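Local structure of putidaredoxin reductase (Pseudomonas putida, 1Q1R) at residues R115-A120 / A244-I249; T212-F217 / T227-E232. The protein probably passes electrons from NADH through its bound FAD to putidaredoxin, the iron-sulfur protein that serves the cytochrome P450cam monooxygenase. All blocks are in the same frame, centred on the assembly; numbering follows the deposited sequence.

Overall arrangement
Interaction 1 is a surface contact, and interaction 2 is partly buried. Their centres are about 14 Å apart. Interaction 1 joins the loop 115-120 to 244-249, a turn between strands 241-244 and 248-250, by one direct backbone bond, a bridging water and aliphatic packing round an arginine. Interaction 2 pairs the hairpin strands 214-219 and 226-231, mostly through backbone bonds in an antiparallel ladder. Its hairpin lies in the chain between the two segments of interaction 1. The contacts meet directly: Val119 packs on Val214, Cys215 and Phe217, and Ala120 CB lies 3.8 Å from Phe217 CE1. Phe217 and Val229 also pack on strand 151-155 of the parallel sheet that contains strand 241-244.

Interaction 1 of 2, residues R115-A120 / A244-I249; sequences RPLPVA and AGIGLI
Arg115 N donates to Gly247 O at 3.0 Å. The bond is fairly straight at N-H, but the donor is tilted 34° from the carbonyl plane. Water 1 gives the same oxygen a second donor. Water 1 also donates to Arg115 O at 2.8 Å and accepts from Ile246 N at 3.0 Å, bridging the two backbones. The side chain of Ile246 crosses that of Arg115 at about a right angle. With chi1 at 59°, Ile246 CG1 sits between its own backbone N and carbonyl carbon and reaches Arg115 O at 3.2 Å. Ile246 CD1 continues to Leu117 CD1 at 4.1 Å. An alanine in place of Ile246 would probably leave a gap beside the Arg115 chain and Leu117 CD1 and let the arginine turn more freely. The Arg115 chain runs extended to CD, then bends at chi3 (-56°). Ile249 CG1 lies over one face of the guanidinium, 3.4 Å from Arg115 NH1, and Ile246 O is at its edge, in plane. The backbone of Gly247 suits glycine: a CB would press on the carbonyl oxygen before it and come close to Arg115 NE. Further out, Tyr132 OH bonds Leu117 N, and Ile249 pairs with Arg113 in a two-stranded antiparallel sheet, consistent with the paired linkers between FAD and NAD domains of this fold. The polar link is thus one backbone bond and a bridging water, while side chains add mainly aliphatic contact along the arginine.

Interaction 2 of 2, residues T212-F217 / T227-E232; sequences TQVCGF and TAVLCE
Leu230 O is approached by two successive amides. Cys215 N donates to Leu230 O at 2.9 Å, tilted 23° from the carbonyl plane, and Gly216 N adds a weak bond to Leu230 O at 3.5 Å. Val214 CA makes a CH...O contact with the same oxygen. On either side of the bulge, Glu232 N bonds Gln213 O at 2.7 Å, nearly along the C=O axis, and Leu230 N bonds Gly216 O at 2.9 Å. Val229 CG1 meets Val214 CG1 at 3.7 Å, the two side chains crossing at about a right angle. On the face that it shares with Val229, Phe217 lies alongside that valine, pointing the same way, with CG turned beside its own backbone N (chi1 -51°), and Ala228 O sits at the edge of its ring. Leu230 CB packs on Cys215 SG at 3.9 Å. Towards the end of the ladder, Thr212 CG2 rests on Cys231 SG at 3.6 Å, while Gln213 and Glu232 run side by side with amide and carboxylate planes 85° apart. Strand 236-238 continues the sheet beyond 226-231. Cys215 and Gly216 both face Leu230, shifting the register by one: a classic beta bulge in an antiparallel hairpin.

Interaction 1 of 2, residues R115-A120 / A244-I249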
ATOM      1  N   ARG A 115      -7.278   4.733  -9.025  1.00 29.09           N
ATOM      2  CA  ARG A 115      -7.262   5.738 -10.078  1.00 29.99           C
ATOM      3  C   ARG A 115      -8.012   5.156 -11.267  1.00 29.50           C
ATOM      4  O   ARG A 115      -7.605   4.141 -11.831  1.00 29.09           O
ATOM      5  CB  ARG A 115      -5.830   6.069 -10.507  1.00 31.09           C
ATOM      6  CG  ARG A 115      -5.764   7.115 -11.623  1.00 35.11           C
ATOM      7  CD  ARG A 115      -4.343   7.294 -12.153  1.00 38.50           C
ATOM      8  NE  ARG A 115      -3.400   7.630 -11.090  1.00 42.08           N
ATOM      9  CZ  ARG A 115      -3.471   8.730 -10.347  1.00 43.87           C
ATOM     10  NH1 ARG A 115      -4.442   9.611 -10.549  1.00 45.33           N
ATOM     11  NH2 ARG A 115      -2.573   8.947  -9.394  1.00 45.24           N
ATOM     12  N   PRO A 116      -9.120   5.792 -11.665  1.00 30.05           N
ATOM     13  CA  PRO A 116      -9.912   5.304 -12.800  1.00 30.40           C
ATOM     14  C   PRO A 116      -9.138   5.319 -14.121  1.00 30.96           C
ATOM     15  O   PRO A 116      -8.333   6.216 -14.365  1.00 31.75           O
ATOM     16  CB  PRO A 116     -11.098   6.268 -12.834  1.00 30.50           C
ATOM     17  CG  PRO A 116     -11.213   6.733 -11.406  1.00 31.37           C
ATOM     18  CD  PRO A 116      -9.774   6.941 -11.018  1.00 29.97           C
ATOM     19  N   LEU A 117      -9.378   4.316 -14.960  1.00 30.49           N
ATOM     20  CA  LEU A 117      -8.742   4.242 -16.272  1.00 30.13           C
ATOM     21  C   LEU A 117      -9.679   5.010 -17.214  1.00 30.60           C
ATOM     22  O   LEU A 117     -10.829   4.614 -17.414  1.00 30.43           O
ATOM     23  CB  LEU A 117      -8.611   2.783 -16.719  1.00 28.88           C
ATOM     24  CG  LEU A 117      -7.941   2.501 -18.069  1.00 30.06           C
ATOM     25  CD1 LEU A 117      -6.499   3.008 -18.060  1.00 29.31           C
ATOM     26  CD2 LEU A 117      -7.974   1.001 -18.349  1.00 29.29           C
ATOM     27  N   PRO A 118      -9.203   6.128 -17.789  1.00 30.74           N
ATOM     28  CA  PRO A 118     -10.010   6.950 -18.703  1.00 30.64           C
ATOM     29  C   PRO A 118     -10.770   6.222 -19.815  1.00 30.04           C
ATOM     30  O   PRO A 118     -11.930   6.537 -20.078  1.00 30.58           O
ATOM     31  CB  PRO A 118      -8.988   7.944 -19.254  1.00 31.37           C
ATOM     32  CG  PRO A 118      -8.079   8.155 -18.069  1.00 31.81           C
ATOM     33  CD  PRO A 118      -7.872   6.729 -17.582  1.00 31.00           C
ATOM     34  N   VAL A 119     -10.132   5.257 -20.469  1.00 29.27           N
ATOM     35  CA  VAL A 119     -10.798   4.544 -21.555  1.00 29.67           C
ATOM     36  C   VAL A 119     -11.729   3.424 -21.102  1.00 29.91           C
ATOM     37  O   VAL A 119     -12.230   2.657 -21.928  1.00 29.66           O
ATOM     38  CB  VAL A 119      -9.780   3.969 -22.568  1.00 28.56           C
ATOM     39  CG1 VAL A 119      -9.007   5.107 -23.215  1.00 28.70           C
ATOM     40  CG2 VAL A 119      -8.834   2.999 -21.880  1.00 29.30           C
ATOM     41  N   ALA A 120     -11.966   3.341 -19.796  1.00 30.29           N
ATOM     42  CA  ALA A 120     -12.849   2.319 -19.246  1.00 30.85           C
ATOM     43  C   ALA A 120     -14.055   2.975 -18.597  1.00 32.04           C
ATOM     44  O   ALA A 120     -14.674   2.413 -17.690  1.00 32.59           O
ATOM     45  CB  ALA A 120     -12.107   1.471 -18.231  1.00 30.36           C
ATOM     46  N   ALA A 244      -7.998  -3.780 -13.478  1.00 21.47           N
ATOM     47  CA  ALA A 244      -7.192  -2.584 -13.662  1.00 22.95           C
ATOM     48  C   ALA A 244      -6.592  -2.070 -12.360  1.00 23.68           C
ATOM     49  O   ALA A 244      -7.249  -2.049 -11.317  1.00 23.59           O
ATOM     50  CB  ALA A 244      -8.038  -1.483 -14.319  1.00 22.40           C
ATOM     51  N   GLY A 245      -5.334  -1.650 -12.442  1.00 24.90           N
ATOM     52  CA  GLY A 245      -4.641  -1.122 -11.285  1.00 26.44           C
ATOM     53  C   GLY A 245      -3.558  -0.177 -11.768  1.00 27.22           C
ATOM     54  O   GLY A 245      -2.432  -0.596 -12.027  1.00 27.32           O
ATOM     55  N   ILE A 246      -3.902   1.100 -11.900  1.00 28.33           N
ATOM     56  CA  ILE A 246      -2.948   2.094 -12.370  1.00 29.51           C
ATOM     57  C   ILE A 246      -2.610   3.128 -11.303  1.00 29.90           C
ATOM     58  O   ILE A 246      -2.350   4.289 -11.615  1.00 31.51           O
ATOM     59  CB  ILE A 246      -3.481   2.829 -13.620  1.00 29.42           C
ATOM     60  CG1 ILE A 246      -4.805   3.521 -13.294  1.00 29.47           C
ATOM     61  CG2 ILE A 246      -3.661   1.840 -14.758  1.00 29.93           C
ATOM     62  CD1 ILE A 246      -5.320   4.410 -14.400  1.00 31.07           C
ATOM     63  N   GLY A 247      -2.614   2.708 -10.042  1.00 29.85           N
ATOM     64  CA  GLY A 247      -2.290   3.633  -8.976  1.00 29.04           C
ATOM     65  C   GLY A 247      -3.455   3.992  -8.085  1.00 28.89           C
ATOM     66  O   GLY A 247      -4.602   3.627  -8.350  1.00 30.10           O
ATOM     67  N   LEU A 248      -3.149   4.735  -7.027  1.00 27.91           N
ATOM     68  CA  LEU A 248      -4.140   5.150  -6.052  1.00 27.99           C
ATOM     69  C   LEU A 248      -4.216   6.669  -5.953  1.00 29.00           C
ATOM     70  O   LEU A 248      -3.211   7.363  -6.110  1.00 29.06           O
ATOM     71  CB  LEU A 248      -3.761   4.584  -4.680  1.00 27.90           C
ATOM     72  CG  LEU A 248      -4.795   4.626  -3.560  1.00 27.55           C
ATOM     73  CD1 LEU A 248      -5.867   3.577  -3.841  1.00 27.47           C
ATOM     74  CD2 LEU A 248      -4.119   4.341  -2.221  1.00 27.20           C
ATOM     75  N   ILE A 249      -5.415   7.178  -5.695  1.00 28.51           N
ATOM     76  CA  ILE A 249      -5.621   8.609  -5.522  1.00 28.67           C
ATOM     77  C   ILE A 249      -5.951   8.799  -4.050  1.00 28.00           C
ATOM     78  O   ILE A 249      -6.947   8.267  -3.559  1.00 27.91           O
ATOM     79  CB  ILE A 249      -6.808   9.134  -6.361  1.00 29.90           C
ATOM     80  CG1 ILE A 249      -6.495   9.002  -7.854  1.00 30.62           C
ATOM     81  CG2 ILE A 249      -7.084  10.596  -6.008  1.00 30.75           C
ATOM     82  CD1 ILE A 249      -7.629   9.475  -8.762  1.00 32.35           C
TER
HETATM   83  O   HOH W   1      -6.237   2.200 -10.444  1.00 24.32           O

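Interaction 2 of 2, residues T212-F217 / T227-E232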
ATOM      1  N   THR A 212       2.978  -0.712 -23.551  1.00 36.39           N
ATOM      2  CA  THR A 212       1.685  -0.933 -24.189  1.00 36.46           C
ATOM      3  C   THR A 212       0.630  -0.021 -23.587  1.00 36.26           C
ATOM      4  O   THR A 212       0.548   0.132 -22.369  1.00 36.32           O
ATOM      5  CB  THR A 212       1.224  -2.395 -24.031  1.00 36.63           C
ATOM      6  OG1 THR A 212       2.158  -3.266 -24.681  1.00 37.18           O
ATOM      7  CG2 THR A 212      -0.152  -2.584 -24.647  1.00 36.35           C
ATOM      8  N   GLN A 213      -0.178   0.582 -24.452  1.00 35.51           N
ATOM      9  CA  GLN A 213      -1.230   1.488 -24.019  1.00 35.79           C
ATOM     10  C   GLN A 213      -2.599   0.978 -24.480  1.00 34.87           C
ATOM     11  O   GLN A 213      -2.779   0.624 -25.649  1.00 33.77           O
ATOM     12  CB  GLN A 213      -0.970   2.884 -24.590  1.00 37.47           C
ATOM     13  CG  GLN A 213      -1.965   3.942 -24.151  1.00 40.79           C
ATOM     14  CD  GLN A 213      -1.714   5.284 -24.816  1.00 43.74           C
ATOM     15  OE1 GLN A 213      -1.803   5.413 -26.043  1.00 45.63           O
ATOM     16  NE2 GLN A 213      -1.397   6.292 -24.010  1.00 44.98           N
ATOM     17  N   VAL A 214      -3.548   0.922 -23.550  1.00 32.76           N
ATOM     18  CA  VAL A 214      -4.902   0.488 -23.872  1.00 31.25           C
ATOM     19  C   VAL A 214      -5.710   1.632 -24.474  1.00 29.95           C
ATOM     20  O   VAL A 214      -5.775   2.705 -23.869  1.00 29.82           O
ATOM     21  CB  VAL A 214      -5.623  -0.079 -22.636  1.00 31.42           C
ATOM     22  CG1 VAL A 214      -7.069  -0.412 -22.968  1.00 20.00           C
ATOM     23  CG2 VAL A 214      -4.892  -1.304 -22.109  1.00 30.75           C
ATOM     24  N   CYS A 215      -6.290   1.431 -25.644  1.00 28.94           N
ATOM     25  CA  CYS A 215      -7.057   2.505 -26.263  1.00 28.05           C
ATOM     26  C   CYS A 215      -8.559   2.299 -26.136  1.00 27.12           C
ATOM     27  O   CYS A 215      -9.334   3.234 -26.343  1.00 26.77           O
ATOM     28  CB  CYS A 215      -6.675   2.661 -27.741  1.00 28.74           C
ATOM     29  SG  CYS A 215      -7.143   1.280 -28.799  1.00 29.87           S
ATOM     30  N   GLY A 216      -8.978   1.083 -25.795  1.00 26.07           N
ATOM     31  CA  GLY A 216     -10.401   0.833 -25.653  1.00 25.56           C
ATOM     32  C   GLY A 216     -10.796  -0.614 -25.445  1.00 25.54           C
ATOM     33  O   GLY A 216      -9.948  -1.483 -25.223  1.00 24.62           O
ATOM     34  N   PHE A 217     -12.097  -0.883 -25.531  1.00 25.65           N
ATOM     35  CA  PHE A 217     -12.596  -2.237 -25.327  1.00 25.38           C
ATOM     36  C   PHE A 217     -13.749  -2.594 -26.256  1.00 25.75           C
ATOM     37  O   PHE A 217     -14.422  -1.718 -26.800  1.00 24.88           O
ATOM     38  CB  PHE A 217     -13.103  -2.416 -23.884  1.00 25.94           C
ATOM     39  CG  PHE A 217     -12.130  -1.981 -22.827  1.00 24.68           C
ATOM     40  CD1 PHE A 217     -12.016  -0.642 -22.474  1.00 26.04           C
ATOM     41  CD2 PHE A 217     -11.327  -2.913 -22.181  1.00 26.04           C
ATOM     42  CE1 PHE A 217     -11.114  -0.236 -21.488  1.00 25.57           C
ATOM     43  CE2 PHE A 217     -10.424  -2.521 -21.199  1.00 25.31           C
ATOM     44  CZ  PHE A 217     -10.317  -1.178 -20.852  1.00 25.91           C
ATOM     45  N   THR A 227     -15.382  -8.088 -23.785  1.00 20.96           N
ATOM     46  CA  THR A 227     -15.018  -9.287 -24.522  1.00 21.94           C
ATOM     47  C   THR A 227     -13.600  -9.165 -25.056  1.00 22.08           C
ATOM     48  O   THR A 227     -13.000 -10.158 -25.464  1.00 21.80           O
ATOM     49  CB  THR A 227     -15.973  -9.546 -25.712  1.00 23.12           C
ATOM     50  OG1 THR A 227     -16.022  -8.385 -26.548  1.00 23.38           O
ATOM     51  CG2 THR A 227     -17.374  -9.873 -25.211  1.00 21.96           C
ATOM     52  N   ALA A 228     -13.057  -7.949 -25.062  1.00 23.18           N
ATOM     53  CA  ALA A 228     -11.698  -7.754 -25.552  1.00 23.51           C
ATOM     54  C   ALA A 228     -11.097  -6.402 -25.184  1.00 23.57           C
ATOM     55  O   ALA A 228     -11.805  -5.409 -25.027  1.00 23.40           O
ATOM     56  CB  ALA A 228     -11.659  -7.946 -27.072  1.00 24.26           C
ATOM     57  N   VAL A 229      -9.776  -6.381 -25.045  1.00 23.43           N
ATOM     58  CA  VAL A 229      -9.046  -5.162 -24.711  1.00 22.74           C
ATOM     59  C   VAL A 229      -8.254  -4.788 -25.965  1.00 23.25           C
ATOM     60  O   VAL A 229      -7.560  -5.631 -26.534  1.00 22.90           O
ATOM     61  CB  VAL A 229      -8.054  -5.404 -23.543  1.00 22.83           C
ATOM     62  CG1 VAL A 229      -7.371  -4.096 -23.150  1.00 22.22           C
ATOM     63  CG2 VAL A 229      -8.789  -6.006 -22.349  1.00 22.57           C
ATOM     64  N   LEU A 230      -8.365  -3.540 -26.406  1.00 24.63           N
ATOM     65  CA  LEU A 230      -7.641  -3.109 -27.600  1.00 26.75           C
ATOM     66  C   LEU A 230      -6.461  -2.227 -27.233  1.00 27.17           C
ATOM     67  O   LEU A 230      -6.582  -1.327 -26.407  1.00 26.89           O
ATOM     68  CB  LEU A 230      -8.555  -2.330 -28.559  1.00 27.24           C
ATOM     69  CG  LEU A 230      -9.842  -2.956 -29.108  1.00 29.35           C
ATOM     70  CD1 LEU A 230      -9.716  -4.471 -29.198  1.00 29.55           C
ATOM     71  CD2 LEU A 230     -10.989  -2.587 -28.196  1.00 31.18           C
ATOM     72  N   CYS A 231      -5.319  -2.487 -27.852  1.00 29.43           N
ATOM     73  CA  CYS A 231      -4.124  -1.697 -27.591  1.00 31.45           C
ATOM     74  C   CYS A 231      -3.953  -0.640 -28.667  1.00 32.47           C
ATOM     75  O   CYS A 231      -4.396  -0.817 -29.800  1.00 32.49           O
ATOM     76  CB  CYS A 231      -2.895  -2.597 -27.560  1.00 31.44           C
ATOM     77  SG  CYS A 231      -3.014  -3.906 -26.333  1.00 31.86           S
ATOM     78  N   GLU A 232      -3.295   0.453 -28.302  1.00 33.80           N
ATOM     79  CA  GLU A 232      -3.049   1.562 -29.214  1.00 35.62           C
ATOM     80  C   GLU A 232      -2.390   1.118 -30.524  1.00 35.60           C
ATOM     81  O   GLU A 232      -2.636   1.703 -31.579  1.00 34.87           O
ATOM     82  CB  GLU A 232      -2.184   2.611 -28.511  1.00 36.86           C
ATOM     83  CG  GLU A 232      -1.878   3.844 -29.339  1.00 40.28           C
ATOM     84  CD  GLU A 232      -3.122   4.483 -29.926  1.00 41.94           C
ATOM     85  OE1 GLU A 232      -4.127   4.625 -29.195  1.00 43.31           O
ATOM     86  OE2 GLU A 232      -3.088   4.855 -31.119  1.00 42.78           O
TER